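Local coordinates for putative cell adhesion protein (Bacteroides thetaiotaomicron, PDB 4DGU), which is a putative cell adhesion protein of the fimbrillin-like family, which probably serves as a pilus component and binds zinc ions, at residues A[53-58]-A[78-83]. Numbering follows the deposited sequence.
Sequences QDYTPF and TFYAHY
Tyr55, just before the strand that starts at Thr56, comes nearest to strand 78-83 at Ala81, with 7.7 Å between the CA atoms. The two strands are not direct neighbours: strand 45-50 pairs with both in one mixed sheet. Within the Fimbrillin-like region, this is buried aromatic packing across that middle strand. With chi1 at -72°, CG of Tyr55 is anti to the carbonyl carbon, and the CB bond heads toward 78-83. His82 brings an imidazole edge over one face of the Tyr55 ring, in a T-shaped stack. The ring centroids of Tyr55 and His82 are 4.9 Å apart, with planes at 76°. CD2 of His82 leads, 3.6 Å from CE1 of Tyr55 and displaced toward the rim. At the ring edge, Tyr55 CE1 lies 3.4 Å from the backbone O of Tyr80. Tyr55 OH reaches Tyr80 CB at 3.5 Å. Phe109 also touches this aromatic group. Tyr55 OH and His82 NE2 both hydrogen-bond to the carbonyl O of Leu160. Replacing Tyr55 by alanine would probably leave the His82 edge without its aromatic face, remove one bond to Leu160 O and open a gap beside Tyr80. The stack and this common acceptor probably limit how the two buried rings turn.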
loop_
_atom_site.group_PDB
_atom_site.type_symbol
_atom_site.label_atom_id
_atom_site.label_comp_id
_atom_site.label_asym_id
_atom_site.label_seq_id
_atom_site.Cartn_x
_atom_site.Cartn_y
_atom_site.Cartn_z
ATOM N N GLN A 53 -27.313 19.043 -25.357
ATOM C CA GLN A 53 -28.281 20.098 -25.017
ATOM C C GLN A 53 -27.786 20.932 -23.848
ATOM O O GLN A 53 -26.822 20.551 -23.202
ATOM C CB GLN A 53 -29.657 19.481 -24.684
ATOM C CG GLN A 53 -30.269 18.692 -25.839
ATOM C CD GLN A 53 -30.542 19.536 -27.071
ATOM O OE1 GLN A 53 -30.014 19.287 -28.160
ATOM N NE2 GLN A 53 -31.391 20.538 -26.938
ATOM N N ASP A 54 -28.440 22.070 -23.584
ATOM C CA ASP A 54 -28.054 22.972 -22.488
ATOM C C ASP A 54 -28.623 22.494 -21.175
ATOM O O ASP A 54 -29.719 21.932 -21.152
ATOM C CB ASP A 54 -28.537 24.427 -22.737
ATOM C CG ASP A 54 -27.994 25.154 -23.958
ATOM O OD1 ASP A 54 -28.818 25.663 -24.762
ATOM O OD2 ASP A 54 -26.746 25.298 -24.074
ATOM N N TYR A 55 -27.898 22.776 -20.074
ATOM C CA TYR A 55 -28.335 22.462 -18.713
ATOM C C TYR A 55 -29.472 23.409 -18.316
ATOM O O TYR A 55 -29.374 24.618 -18.515
ATOM C CB TYR A 55 -27.159 22.576 -17.735
ATOM C CG TYR A 55 -26.141 21.459 -17.867
ATOM C CD1 TYR A 55 -26.392 20.197 -17.338
ATOM C CD2 TYR A 55 -24.895 21.683 -18.459
ATOM C CE1 TYR A 55 -25.444 19.175 -17.411
ATOM C CE2 TYR A 55 -23.933 20.664 -18.536
ATOM C CZ TYR A 55 -24.221 19.408 -18.021
ATOM O OH TYR A 55 -23.300 18.390 -18.109
ATOM N N THR A 56 -30.579 22.856 -17.836
ATOM C CA THR A 56 -31.731 23.649 -17.392
ATOM C C THR A 56 -32.042 23.255 -15.932
ATOM O O THR A 56 -31.762 22.116 -15.529
ATOM C CB THR A 56 -32.935 23.508 -18.352
ATOM O OG1 THR A 56 -33.202 22.126 -18.611
ATOM C CG2 THR A 56 -32.725 24.250 -19.680
ATOM N N PRO A 57 -32.557 24.186 -15.107
ATOM C CA PRO A 57 -32.841 23.827 -13.709
ATOM C C PRO A 57 -33.962 22.802 -13.581
ATOM O O PRO A 57 -34.867 22.756 -14.419
ATOM C CB PRO A 57 -33.235 25.158 -13.052
ATOM C CG PRO A 57 -33.081 26.224 -14.098
ATOM C CD PRO A 57 -32.981 25.569 -15.423
ATOM N N PHE A 58 -33.881 21.962 -12.537
ATOM C CA PHE A 58 -34.876 20.941 -12.180
ATOM C C PHE A 58 -34.996 20.862 -10.651
ATOM O O PHE A 58 -33.989 20.641 -9.965
ATOM C CB PHE A 58 -34.496 19.573 -12.773
ATOM C CG PHE A 58 -35.521 18.479 -12.575
ATOM C CD1 PHE A 58 -35.621 17.804 -11.357
ATOM C CD2 PHE A 58 -36.351 18.083 -13.626
ATOM C CE1 PHE A 58 -36.563 16.783 -11.175
ATOM C CE2 PHE A 58 -37.273 17.045 -13.457
ATOM C CZ PHE A 58 -37.384 16.406 -12.227
ATOM N N THR A 78 -29.228 9.851 -22.756
ATOM C CA THR A 78 -28.274 10.033 -21.675
ATOM C C THR A 78 -28.513 11.424 -21.082
ATOM O O THR A 78 -28.541 12.409 -21.819
ATOM C CB THR A 78 -26.841 9.829 -22.166
ATOM O OG1 THR A 78 -26.770 8.566 -22.813
ATOM C CG2 THR A 78 -25.833 9.883 -21.039
ATOM N N PHE A 79 -28.685 11.483 -19.746
ATOM C CA PHE A 79 -28.861 12.708 -18.998
ATOM C C PHE A 79 -27.600 12.980 -18.172
ATOM O O PHE A 79 -26.895 12.048 -17.814
ATOM C CB PHE A 79 -30.100 12.642 -18.103
ATOM C CG PHE A 79 -31.390 12.495 -18.855
ATOM C CD1 PHE A 79 -32.051 13.609 -19.355
ATOM C CD2 PHE A 79 -31.954 11.237 -19.066
ATOM C CE1 PHE A 79 -33.237 13.471 -20.078
ATOM C CE2 PHE A 79 -33.135 11.102 -19.770
ATOM C CZ PHE A 79 -33.769 12.223 -20.277
ATOM N N TYR A 80 -27.312 14.267 -17.916
ATOM C CA TYR A 80 -26.173 14.782 -17.168
ATOM C C TYR A 80 -26.675 15.797 -16.192
ATOM O O TYR A 80 -27.524 16.606 -16.557
ATOM C CB TYR A 80 -25.139 15.413 -18.105
ATOM C CG TYR A 80 -24.584 14.444 -19.122
ATOM C CD1 TYR A 80 -23.561 13.562 -18.786
ATOM C CD2 TYR A 80 -25.105 14.382 -20.415
ATOM C CE1 TYR A 80 -23.046 12.663 -19.718
ATOM C CE2 TYR A 80 -24.587 13.499 -21.361
ATOM C CZ TYR A 80 -23.554 12.639 -21.008
ATOM O OH TYR A 80 -23.056 11.727 -21.912
ATOM N N ALA A 81 -26.187 15.773 -14.949
ATOM C CA ALA A 81 -26.670 16.712 -13.949
ATOM C C ALA A 81 -25.569 17.201 -13.019
ATOM O O ALA A 81 -24.696 16.426 -12.630
ATOM C CB ALA A 81 -27.789 16.069 -13.133
ATOM N N HIS A 82 -25.642 18.482 -12.637
ATOM C CA HIS A 82 -24.746 19.125 -11.677
ATOM C C HIS A 82 -25.502 19.512 -10.423
ATOM O O HIS A 82 -26.618 20.013 -10.510
ATOM C CB HIS A 82 -24.078 20.381 -12.273
ATOM C CG HIS A 82 -23.052 20.093 -13.321
ATOM N ND1 HIS A 82 -21.714 19.922 -13.003
ATOM C CD2 HIS A 82 -23.208 19.960 -14.659
ATOM C CE1 HIS A 82 -21.098 19.694 -14.153
ATOM N NE2 HIS A 82 -21.956 19.701 -15.179
ATOM N N TYR A 83 -24.893 19.260 -9.260
ATOM C CA TYR A 83 -25.400 19.666 -7.961
ATOM C C TYR A 83 -24.245 20.213 -7.130
ATOM O O TYR A 83 -23.274 19.507 -6.927
ATOM C CB TYR A 83 -26.157 18.577 -7.179
ATOM C CG TYR A 83 -26.691 19.153 -5.884
ATOM C CD1 TYR A 83 -27.796 20.005 -5.882
ATOM C CD2 TYR A 83 -26.009 18.965 -4.680
ATOM C CE1 TYR A 83 -28.230 20.621 -4.711
ATOM C CE2 TYR A 83 -26.431 19.582 -3.501
ATOM C CZ TYR A 83 -27.549 20.402 -3.520
ATOM O OH TYR A 83 -27.976 21.006 -2.365
#